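PDB 5WLH: LbaCas13a H328A (C2c2) from Lachnospiraceae bacterium NK4A179, which binds a CRISPR guide RNA and, as a Cas13a (C2c2) nuclease, probably uses it to recognise and cleave target RNA. Local coordinates for residues D561-L564 with Q565-G569; K586-V589 with D590-T593. All coordinates share one frame; numbering follows the deposited sequence.

How the contacts relate
Read from the N terminus, the chain illustrates how a helix is finished and how one is begun. Helix 559-564 runs into contact 1, where residues 565-569 turn back toward the carbonyls of 561-564 and close a tight C-terminal loop. The chain then passes through helix 578-581 before contact 2, in which residues 586-593 form the capped first turns of helix 588-602. The two contacts follow in series, neither enclosing nor crossing the other, with centres about 14 Å apart. They meet directly: CD1 of I563 packs on CD2 of F591 at 3.8 Å, tying helix 559-564 to the first turn of helix 588-602, past the short helix 578-581.

Contact 1 (D561-L564 with Q565-G569); sequences DTIL and QYFGG
L564 and G569 meet through the bond that defines a Schellman motif: N of G569 reaches back to O of L564 at 2.7 Å, tilted 26° from the carbonyl plane. A weak bond from G568 N to Q565 O completes the motif, and G568, with its positive phi of 89°, is the C-prime residue at which the helix is ended. Just before this turn, Y566 N donates to I563 O at 3.0 Å, and Q565 N donates to T562 O.

The side chain of Q565 shows how a side chain can lie back along the preceding turn. Its CB lies 3.3 Å from T562 O; CG, set beside its own backbone N (chi1 -70°), rests near both D561 O and T562 O, and the extended chain then carries NE2 to 3.7 Å from T562 CA. The other branch of the amide, OE1, accepts from NE2 of Q516. I563 and F567 run side by side, CG2 of the isoleucine 4.0 Å from CE2 of the ring, while I563 O lies at the ring edges of both Y566 and F567.

The whole turn is wedged among helices: I563 and F567 face helix 588-602, Y566 touches helix 486-517 and bonds through OH to L1046 O, and Q565 packs against helix 1039-1047.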
ATOM      1  N   ASP A 561      11.816 -31.485 -18.872  1.00 30.88           N
ATOM      2  CA  ASP A 561      12.508 -30.402 -19.560  1.00 30.83           C
ATOM      3  C   ASP A 561      11.718 -29.101 -19.468  1.00 31.07           C
ATOM      4  O   ASP A 561      12.315 -28.019 -19.398  1.00 35.30           O
ATOM      5  CB  ASP A 561      12.763 -30.779 -21.025  1.00 36.04           C
ATOM      6  CG  ASP A 561      13.943 -31.741 -21.191  1.00 41.85           C
ATOM      7  OD1 ASP A 561      14.516 -32.185 -20.168  1.00 39.77           O
ATOM      8  OD2 ASP A 561      14.286 -32.061 -22.350  1.00 46.09           O
ATOM      9  N   THR A 562      10.385 -29.181 -19.462  1.00 33.00           N
ATOM     10  CA  THR A 562       9.572 -27.979 -19.282  1.00 32.93           C
ATOM     11  C   THR A 562       9.791 -27.374 -17.898  1.00 33.01           C
ATOM     12  O   THR A 562      10.013 -26.162 -17.769  1.00 28.70           O
ATOM     13  CB  THR A 562       8.098 -28.304 -19.506  1.00 36.09           C
ATOM     14  OG1 THR A 562       7.942 -28.916 -20.791  1.00 35.60           O
ATOM     15  CG2 THR A 562       7.253 -27.032 -19.445  1.00 33.83           C
ATOM     16  N   ILE A 563       9.761 -28.207 -16.854  1.00 29.42           N
ATOM     17  CA  ILE A 563      10.020 -27.713 -15.499  1.00 26.86           C
ATOM     18  C   ILE A 563      11.386 -27.044 -15.431  1.00 27.56           C
ATOM     19  O   ILE A 563      11.548 -25.974 -14.833  1.00 30.00           O
ATOM     20  CB  ILE A 563       9.924 -28.862 -14.479  1.00 27.62           C
ATOM     21  CG1 ILE A 563       8.495 -29.402 -14.376  1.00 28.53           C
ATOM     22  CG2 ILE A 563      10.454 -28.418 -13.137  1.00 28.63           C
ATOM     23  CD1 ILE A 563       8.429 -30.743 -13.647  1.00 27.04           C
ATOM     24  N   LEU A 564      12.394 -27.660 -16.045  1.00 29.56           N
ATOM     25  CA  LEU A 564      13.744 -27.147 -15.899  1.00 28.33           C
ATOM     26  C   LEU A 564      13.972 -25.843 -16.663  1.00 27.41           C
ATOM     27  O   LEU A 564      15.016 -25.212 -16.464  1.00 27.00           O
ATOM     28  CB  LEU A 564      14.755 -28.223 -16.325  1.00 30.19           C
ATOM     29  CG  LEU A 564      14.835 -29.449 -15.400  1.00 31.20           C
ATOM     30  CD1 LEU A 564      15.804 -30.522 -15.937  1.00 31.54           C
ATOM     31  CD2 LEU A 564      15.262 -29.001 -14.019  1.00 31.80           C
ATOM     32  N   GLN A 565      13.035 -25.414 -17.519  1.00 27.23           N
ATOM     33  CA  GLN A 565      13.123 -24.062 -18.074  1.00 28.16           C
ATOM     34  C   GLN A 565      13.174 -23.021 -16.961  1.00 32.89           C
ATOM     35  O   GLN A 565      13.833 -21.984 -17.094  1.00 29.20           O
ATOM     36  CB  GLN A 565      11.924 -23.779 -18.983  1.00 28.99           C
ATOM     37  CG  GLN A 565      11.910 -24.536 -20.292  1.00 31.42           C
ATOM     38  CD  GLN A 565      10.636 -24.306 -21.090  1.00 37.84           C
ATOM     39  OE1 GLN A 565      10.050 -23.234 -21.046  1.00 39.35           O
ATOM     40  NE2 GLN A 565      10.217 -25.320 -21.841  1.00 45.55           N
ATOM     41  N   TYR A 566      12.464 -23.279 -15.862  1.00 33.16           N
ATOM     42  CA  TYR A 566      12.427 -22.386 -14.710  1.00 27.03           C
ATOM     43  C   TYR A 566      13.632 -22.545 -13.804  1.00 30.06           C
ATOM     44  O   TYR A 566      13.820 -21.726 -12.892  1.00 28.83           O
ATOM     45  CB  TYR A 566      11.140 -22.630 -13.937  1.00 24.75           C
ATOM     46  CG  TYR A 566       9.964 -22.237 -14.763  1.00 24.79           C
ATOM     47  CD1 TYR A 566       9.540 -20.920 -14.792  1.00 27.04           C
ATOM     48  CD2 TYR A 566       9.312 -23.162 -15.574  1.00 25.66           C
ATOM     49  CE1 TYR A 566       8.492 -20.525 -15.581  1.00 27.34           C
ATOM     50  CE2 TYR A 566       8.247 -22.773 -16.362  1.00 27.53           C
ATOM     51  CZ  TYR A 566       7.847 -21.451 -16.366  1.00 28.05           C
ATOM     52  OH  TYR A 566       6.792 -21.042 -17.145  1.00 25.20           O
ATOM     53  N   PHE A 567      14.445 -23.571 -14.038  1.00 25.22           N
ATOM     54  CA  PHE A 567      15.730 -23.741 -13.378  1.00 25.32           C
ATOM     55  C   PHE A 567      16.870 -23.496 -14.364  1.00 26.04           C
ATOM     56  O   PHE A 567      17.924 -24.130 -14.286  1.00 30.68           O
ATOM     57  CB  PHE A 567      15.825 -25.127 -12.741  1.00 28.63           C
ATOM     58  CG  PHE A 567      14.855 -25.342 -11.596  1.00 26.48           C
ATOM     59  CD1 PHE A 567      15.212 -25.014 -10.298  1.00 30.68           C
ATOM     60  CD2 PHE A 567      13.599 -25.873 -11.822  1.00 29.07           C
ATOM     61  CE1 PHE A 567      14.327 -25.208  -9.246  1.00 30.09           C
ATOM     62  CE2 PHE A 567      12.703 -26.068 -10.776  1.00 29.68           C
ATOM     63  CZ  PHE A 567      13.072 -25.738  -9.484  1.00 30.82           C
ATOM     64  N   GLY A 568      16.635 -22.602 -15.323  1.00 26.27           N
ATOM     65  CA  GLY A 568      17.668 -22.106 -16.209  1.00 27.49           C
ATOM     66  C   GLY A 568      17.877 -22.912 -17.474  1.00 30.10           C
ATOM     67  O   GLY A 568      18.782 -22.581 -18.249  1.00 34.59           O
ATOM     68  N   GLY A 569      17.076 -23.940 -17.708  1.00 31.14           N
ATOM     69  CA  GLY A 569      17.181 -24.768 -18.901  1.00 30.75           C
ATOM     70  C   GLY A 569      17.733 -26.150 -18.588  1.00 28.76           C
ATOM     71  O   GLY A 569      18.699 -26.304 -17.829  1.00 28.71           O
TER

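Contact 2 (K586-V589 with D590-T593); sequences KDDV and DFLT
D587 and D590 form a capping box, the classic reciprocal solution to the problem of starting a helix. In one direction D587 N donates to D590 OD2 at 2.7 Å, a nearly straight bond (162°) that uses the anti lone pair of OD2. In the other, OD1 of D587 accepts from D590 N, weakly at 3.5 Å, and more closely from V589 N at 2.9 Å, which comes from above the carboxylate plane. The D587 side chain can face these amides because CG sits between its backbone N and carbonyl carbon (chi1 62°).

Beyond the cap the helical bonding is regular: F591 N bonds to D587 O, L592 N to D588 O at 3.0 Å, and T593 N to V589 O at 2.9 Å. The side-chain packing is tight: V589 and L592 turn to L559 of helix 559-564, and F591 to helix 621-632. The K586 side is looser: its side chain crosses that of D590 at about a right angle, K586 CG 3.8 Å from D590 CG, but the extended chain leads away to solvent, leaving NZ 6.9 Å from D590 OD1.

Two carboxylate oxygens, D587 OD1 and D590 OD2, stand only 3.1 Å apart. K533 forms a salt bridge with D590 and a long, weak ion pair with D587, so its charge, together with the amides at the helix start, probably offsets their repulsion and favours both aspartates as anions.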
ATOM      1  N   LYS A 586       8.412 -43.443  -9.001  1.00 59.52           N
ATOM      2  CA  LYS A 586       8.354 -41.991  -9.113  1.00 54.77           C
ATOM      3  C   LYS A 586       8.989 -41.527 -10.416  1.00 47.52           C
ATOM      4  O   LYS A 586      10.067 -41.991 -10.793  1.00 43.84           O
ATOM      5  CB  LYS A 586       9.059 -41.339  -7.924  1.00 53.70           C
ATOM      6  CG  LYS A 586       8.226 -41.323  -6.664  1.00 50.82           C
ATOM      7  CD  LYS A 586       9.070 -40.997  -5.450  1.00 53.65           C
ATOM      8  CE  LYS A 586       8.227 -41.033  -4.184  1.00 57.11           C
ATOM      9  NZ  LYS A 586       9.059 -40.942  -2.947  1.00 62.12           N
ATOM     10  N   ASP A 587       8.315 -40.600 -11.097  1.00 42.24           N
ATOM     11  CA  ASP A 587       8.767 -40.090 -12.390  1.00 42.49           C
ATOM     12  C   ASP A 587       8.641 -38.566 -12.395  1.00 39.66           C
ATOM     13  O   ASP A 587       8.563 -37.910 -11.349  1.00 39.75           O
ATOM     14  CB  ASP A 587       7.981 -40.742 -13.539  1.00 42.29           C
ATOM     15  CG  ASP A 587       6.483 -40.448 -13.485  1.00 48.59           C
ATOM     16  OD1 ASP A 587       6.040 -39.568 -12.717  1.00 45.20           O
ATOM     17  OD2 ASP A 587       5.729 -41.114 -14.224  1.00 56.83           O
ATOM     18  N   ASP A 588       8.583 -37.980 -13.593  1.00 38.18           N
ATOM     19  CA  ASP A 588       8.569 -36.524 -13.697  1.00 37.38           C
ATOM     20  C   ASP A 588       7.246 -35.922 -13.241  1.00 36.87           C
ATOM     21  O   ASP A 588       7.209 -34.741 -12.891  1.00 34.98           O
ATOM     22  CB  ASP A 588       8.902 -36.110 -15.129  1.00 34.04           C
ATOM     23  CG  ASP A 588      10.352 -36.401 -15.484  1.00 40.14           C
ATOM     24  OD1 ASP A 588      11.239 -36.159 -14.632  1.00 45.04           O
ATOM     25  OD2 ASP A 588      10.614 -36.872 -16.613  1.00 40.06           O
ATOM     26  N   VAL A 589       6.169 -36.710 -13.215  1.00 36.49           N
ATOM     27  CA  VAL A 589       4.913 -36.238 -12.642  1.00 35.77           C
ATOM     28  C   VAL A 589       5.050 -36.045 -11.134  1.00 32.44           C
ATOM     29  O   VAL A 589       4.492 -35.100 -10.563  1.00 33.17           O
ATOM     30  CB  VAL A 589       3.770 -37.207 -12.987  1.00 32.86           C
ATOM     31  CG1 VAL A 589       2.499 -36.761 -12.330  1.00 30.08           C
ATOM     32  CG2 VAL A 589       3.588 -37.285 -14.505  1.00 36.54           C
ATOM     33  N   ASP A 590       5.794 -36.926 -10.465  1.00 31.66           N
ATOM     34  CA  ASP A 590       6.045 -36.728  -9.041  1.00 36.00           C
ATOM     35  C   ASP A 590       6.988 -35.559  -8.809  1.00 36.83           C
ATOM     36  O   ASP A 590       6.910 -34.891  -7.770  1.00 37.35           O
ATOM     37  CB  ASP A 590       6.612 -38.003  -8.425  1.00 38.13           C
ATOM     38  CG  ASP A 590       5.743 -39.215  -8.710  1.00 44.52           C
ATOM     39  OD1 ASP A 590       4.713 -39.389  -8.021  1.00 42.35           O
ATOM     40  OD2 ASP A 590       6.080 -39.973  -9.642  1.00 47.33           O
ATOM     41  N   PHE A 591       7.885 -35.311  -9.761  1.00 31.52           N
ATOM     42  CA  PHE A 591       8.715 -34.113  -9.726  1.00 33.97           C
ATOM     43  C   PHE A 591       7.848 -32.857  -9.734  1.00 29.93           C
ATOM     44  O   PHE A 591       7.992 -31.986  -8.865  1.00 26.81           O
ATOM     45  CB  PHE A 591       9.672 -34.126 -10.918  1.00 32.71           C
ATOM     46  CG  PHE A 591      10.696 -33.025 -10.903  1.00 31.65           C
ATOM     47  CD1 PHE A 591      11.035 -32.380  -9.728  1.00 33.95           C
ATOM     48  CD2 PHE A 591      11.332 -32.650 -12.077  1.00 37.37           C
ATOM     49  CE1 PHE A 591      11.984 -31.369  -9.721  1.00 36.63           C
ATOM     50  CE2 PHE A 591      12.288 -31.639 -12.081  1.00 41.45           C
ATOM     51  CZ  PHE A 591      12.607 -30.995 -10.894  1.00 36.49           C
ATOM     52  N   LEU A 592       6.926 -32.765 -10.699  1.00 27.37           N
ATOM     53  CA  LEU A 592       5.978 -31.651 -10.745  1.00 31.11           C
ATOM     54  C   LEU A 592       5.162 -31.559  -9.462  1.00 33.26           C
ATOM     55  O   LEU A 592       4.934 -30.463  -8.929  1.00 26.81           O
ATOM     56  CB  LEU A 592       5.046 -31.814 -11.945  1.00 28.47           C
ATOM     57  CG  LEU A 592       3.930 -30.777 -12.061  1.00 28.34           C
ATOM     58  CD1 LEU A 592       4.593 -29.411 -12.230  1.00 25.48           C
ATOM     59  CD2 LEU A 592       3.019 -31.094 -13.235  1.00 28.35           C
ATOM     60  N   THR A 593       4.719 -32.709  -8.950  1.00 29.32           N
ATOM     61  CA  THR A 593       3.886 -32.737  -7.758  1.00 30.73           C
ATOM     62  C   THR A 593       4.658 -32.263  -6.537  1.00 30.84           C
ATOM     63  O   THR A 593       4.106 -31.575  -5.668  1.00 33.06           O
ATOM     64  CB  THR A 593       3.340 -34.158  -7.547  1.00 36.58           C
ATOM     65  OG1 THR A 593       2.267 -34.381  -8.463  1.00 42.51           O
ATOM     66  CG2 THR A 593       2.825 -34.339  -6.125  1.00 38.89           C
TER